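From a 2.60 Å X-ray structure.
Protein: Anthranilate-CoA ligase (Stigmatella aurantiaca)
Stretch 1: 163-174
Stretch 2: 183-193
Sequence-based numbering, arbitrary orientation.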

# COMPACT_ATOMS: atom_id res chain seq x y z
N GLN A 163 -7.52 28.22 -3.39
CA GLN A 163 -8.61 28.07 -4.34
C GLN A 163 -8.26 27.02 -5.39
O GLN A 163 -8.13 27.33 -6.57
N SER A 164 -8.11 25.78 -4.95
CA SER A 164 -7.70 24.69 -5.83
C SER A 164 -8.89 24.07 -6.55
O SER A 164 -9.94 23.83 -5.96
N HIS A 165 -8.71 23.81 -7.84
CA HIS A 165 -9.69 23.06 -8.61
C HIS A 165 -9.68 21.64 -8.05
O HIS A 165 -8.66 21.17 -7.56
N ARG A 166 -10.82 20.96 -8.12
CA ARG A 166 -10.89 19.60 -7.59
C ARG A 166 -10.03 18.63 -8.41
O ARG A 166 -9.73 17.53 -7.96
N GLU A 167 -9.63 19.07 -9.60
CA GLU A 167 -8.80 18.25 -10.47
C GLU A 167 -7.32 18.62 -10.37
O GLU A 167 -6.47 17.99 -11.00
N ASP A 168 -7.01 19.64 -9.57
CA ASP A 168 -5.63 20.03 -9.35
C ASP A 168 -4.89 18.99 -8.52
O ASP A 168 -5.47 18.38 -7.62
N ILE A 169 -3.61 18.80 -8.82
CA ILE A 169 -2.78 17.83 -8.11
C ILE A 169 -2.50 18.28 -6.69
O ILE A 169 -2.14 19.44 -6.46
N CYS A 170 -2.66 17.38 -5.73
CA CYS A 170 -2.38 17.69 -4.33
C CYS A 170 -1.35 16.75 -3.71
O CYS A 170 -0.85 17.00 -2.62
N SER A 171 -1.05 15.66 -4.41
CA SER A 171 -0.06 14.70 -3.91
C SER A 171 0.68 13.98 -5.03
O SER A 171 0.20 13.87 -6.15
N LEU A 172 1.88 13.49 -4.70
CA LEU A 172 2.70 12.76 -5.65
C LEU A 172 3.36 11.57 -4.95
O LEU A 172 4.21 11.74 -4.08
N ASN A 173 2.95 10.36 -5.33
CA ASN A 173 3.49 9.15 -4.73
C ASN A 173 4.39 8.37 -5.68
O ASN A 173 3.99 8.04 -6.80
N TYR A 174 5.61 8.10 -5.23
CA TYR A 174 6.57 7.36 -6.04
C TYR A 174 6.50 5.86 -5.78
O TYR A 174 7.03 5.36 -4.79
N LYS A 183 7.99 5.28 -10.51
CA LYS A 183 7.18 6.19 -11.29
C LYS A 183 6.43 7.13 -10.37
O LYS A 183 5.85 6.70 -9.37
N GLY A 184 6.43 8.42 -10.70
CA GLY A 184 5.68 9.40 -9.94
C GLY A 184 4.21 9.36 -10.29
O GLY A 184 3.84 9.48 -11.46
N ILE A 185 3.37 9.20 -9.28
CA ILE A 185 1.92 9.12 -9.49
C ILE A 185 1.20 10.27 -8.80
O ILE A 185 1.08 10.29 -7.57
N PRO A 186 0.73 11.24 -9.59
CA PRO A 186 0.00 12.41 -9.08
C PRO A 186 -1.50 12.15 -8.94
O PRO A 186 -2.11 11.57 -9.83
N HIS A 187 -2.07 12.57 -7.82
CA HIS A 187 -3.51 12.47 -7.60
C HIS A 187 -4.12 13.83 -7.29
O HIS A 187 -3.48 14.68 -6.68
N ALA A 188 -5.36 14.02 -7.73
CA ALA A 188 -6.05 15.29 -7.53
C ALA A 188 -6.78 15.32 -6.20
O ALA A 188 -6.94 14.29 -5.54
N HIS A 189 -7.22 16.51 -5.80
CA HIS A 189 -7.97 16.68 -4.56
C HIS A 189 -9.22 15.80 -4.53
O HIS A 189 -9.57 15.26 -3.48
N LYS A 190 -9.87 15.67 -5.68
CA LYS A 190 -11.12 14.92 -5.78
C LYS A 190 -10.97 13.44 -5.42
O LYS A 190 -11.91 12.81 -4.95
N ASP A 191 -9.78 12.90 -5.65
CA ASP A 191 -9.54 11.47 -5.46
C ASP A 191 -9.68 11.03 -4.01
O ASP A 191 -10.01 9.88 -3.73
N TYR A 192 -9.42 11.95 -3.09
CA TYR A 192 -9.43 11.62 -1.66
C TYR A 192 -10.83 11.37 -1.06
O TYR A 192 -11.05 10.33 -0.44
N PRO A 193 -11.78 12.31 -1.25
CA PRO A 193 -13.11 11.99 -0.72
C PRO A 193 -13.81 10.92 -1.56
O PRO A 193 -14.68 10.21 -1.04

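Strands 169-174 and 183-188 pair antiparallel, and the shortest side-chain contact between the stretches is the hydrogen bond between Ser171 OG (chi1 p) and Tyr192 OH, 2.6 Å, which ties the first strand to the helix that follows the second. Water 2 extends this link: it lies 3.1 Å from Ser171 OG and donates to Ile185 O at 2.8 Å. Water 1 likewise bridges backbone and side chain, donating to Ile169 O at 3.0 Å and bonding His189 NE2 at 2.9 Å. Asp191 (m) does not reach across but braces its own stretch: its OD2 accepts from His187 ND1 (2.9 Å) and Ala188 N (2.8 Å), and its OD1 forms a salt bridge with Lys190 NZ (2.8 Å). Cys170 (p) points toward the second stretch at the bulge, where Cys170 N and, weakly, Ser171 N share His187 O. Cys170 CB sits over one face of the His189 ring (m), 3.4 Å from His189 CE1, with Ser164 OG over the opposite face; Cys170 SG lies 3.4 Å from Tyr192 CE2. Packing continues on the face shared by Leu172, Pro186 and Tyr174. Leu172 (t, p) brings CD1 to 4.1 Å from Pro186 CD, and the Tyr174 ring (m) covers Gly184, with Tyr174 CD1 3.8 Å from Gly184 CA. Ile169 (m, m) starts out pointing away, but its end comes back, with Ile169 CG2 3.7 Å from Pro186 CB.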

# COMPACT_ATOMS: atom_id res chain seq x y z
CB GLN A 163 -8.92 29.40 -5.02
CG GLN A 163 -9.17 30.55 -4.05
CD GLN A 163 -9.33 31.88 -4.75
OE1 GLN A 163 -9.63 31.94 -5.94
NE2 GLN A 163 -9.12 32.97 -4.01
CB SER A 164 -6.95 23.62 -5.04
OG SER A 164 -7.78 23.05 -4.04
CB HIS A 165 -9.29 23.04 -10.09
CG HIS A 165 -10.40 22.64 -11.01
ND1 HIS A 165 -10.80 21.33 -11.17
CD2 HIS A 165 -11.17 23.38 -11.85
CE1 HIS A 165 -11.79 21.28 -12.05
NE2 HIS A 165 -12.03 22.50 -12.48
CB ARG A 166 -12.34 19.11 -7.51
CG ARG A 166 -13.02 18.89 -8.85
CD ARG A 166 -14.33 18.14 -8.67
NE ARG A 166 -15.01 17.88 -9.94
CZ ARG A 166 -16.17 18.43 -10.30
NH1 ARG A 166 -16.79 19.26 -9.48
NH2 ARG A 166 -16.71 18.13 -11.47
CB GLU A 167 -9.28 18.36 -11.92
CG GLU A 167 -10.72 17.95 -12.11
CD GLU A 167 -11.18 18.07 -13.55
OE1 GLU A 167 -10.31 18.24 -14.44
OE2 GLU A 167 -12.40 18.00 -13.80
CB ASP A 168 -5.55 21.39 -8.65
CG ASP A 168 -5.74 22.55 -9.61
OD1 ASP A 168 -5.38 22.42 -10.79
OD2 ASP A 168 -6.26 23.60 -9.17
CB ILE A 169 -1.45 17.59 -8.84
CG1 ILE A 169 -1.69 17.24 -10.31
CG2 ILE A 169 -0.63 16.51 -8.15
CD1 ILE A 169 -2.53 15.99 -10.51
CB CYS A 170 -3.67 17.69 -3.50
SG CYS A 170 -4.44 16.06 -3.29
CB SER A 171 -0.72 13.68 -2.98
OG SER A 171 -1.63 12.85 -3.68
CB LEU A 172 3.77 13.67 -6.25
CG LEU A 172 4.77 13.03 -7.22
CD1 LEU A 172 4.04 12.40 -8.39
CD2 LEU A 172 5.78 14.06 -7.70
CB ASN A 173 2.35 8.25 -4.24
CG ASN A 173 1.63 8.83 -3.04
OD1 ASN A 173 2.00 8.57 -1.90
ND2 ASN A 173 0.59 9.61 -3.30
CB TYR A 174 7.99 7.89 -5.82
CG TYR A 174 8.26 9.18 -6.55
CD1 TYR A 174 8.81 9.16 -7.83
CD2 TYR A 174 7.97 10.41 -5.98
CE1 TYR A 174 9.06 10.34 -8.51
CE2 TYR A 174 8.22 11.59 -6.66
CZ TYR A 174 8.77 11.55 -7.93
OH TYR A 174 9.02 12.71 -8.61
CB LYS A 183 6.19 5.42 -12.16
CG LYS A 183 6.82 4.37 -13.06
CD LYS A 183 5.77 3.45 -13.66
CE LYS A 183 4.92 2.81 -12.58
NZ LYS A 183 5.73 2.11 -11.55
CB ILE A 185 1.36 7.77 -9.01
CG1 ILE A 185 2.01 6.62 -9.78
CG2 ILE A 185 -0.16 7.74 -9.15
CD1 ILE A 185 1.60 5.25 -9.31
CB PRO A 186 0.26 13.47 -10.15
CG PRO A 186 0.40 12.69 -11.41
CD PRO A 186 1.02 11.36 -11.03
CB HIS A 187 -3.83 11.48 -6.48
CG HIS A 187 -3.89 10.05 -6.93
ND1 HIS A 187 -4.93 9.55 -7.69
CD2 HIS A 187 -3.03 9.02 -6.74
CE1 HIS A 187 -4.71 8.27 -7.94
NE2 HIS A 187 -3.57 7.92 -7.37
CB ALA A 188 -7.02 15.55 -8.68
CB HIS A 189 -8.37 18.15 -4.37
CG HIS A 189 -7.22 19.08 -4.15
ND1 HIS A 189 -6.81 19.47 -2.90
CD2 HIS A 189 -6.40 19.70 -5.03
CE1 HIS A 189 -5.78 20.29 -3.00
NE2 HIS A 189 -5.51 20.45 -4.29
CB LYS A 190 -11.72 15.05 -7.18
CG LYS A 190 -10.85 14.47 -8.29
CD LYS A 190 -11.59 14.43 -9.61
CE LYS A 190 -10.69 13.95 -10.74
NZ LYS A 190 -10.13 12.60 -10.48
CB ASP A 191 -8.16 11.09 -6.00
CG ASP A 191 -8.02 11.37 -7.48
OD1 ASP A 191 -9.05 11.33 -8.19
OD2 ASP A 191 -6.89 11.64 -7.93
CB TYR A 192 -8.63 12.65 -0.85
CG TYR A 192 -7.14 12.52 -1.05
CD1 TYR A 192 -6.34 11.95 -0.06
CD2 TYR A 192 -6.53 12.94 -2.22
CE1 TYR A 192 -4.98 11.82 -0.24
CE2 TYR A 192 -5.16 12.81 -2.41
CZ TYR A 192 -4.40 12.24 -1.41
OH TYR A 192 -3.04 12.11 -1.58
CB PRO A 193 -13.86 13.32 -0.84
CG PRO A 193 -13.18 14.04 -1.95
CD PRO A 193 -11.73 13.66 -1.83
O HOH W 1 -3.25 21.97 -5.24
O HOH W 2 -0.49 10.47 -5.30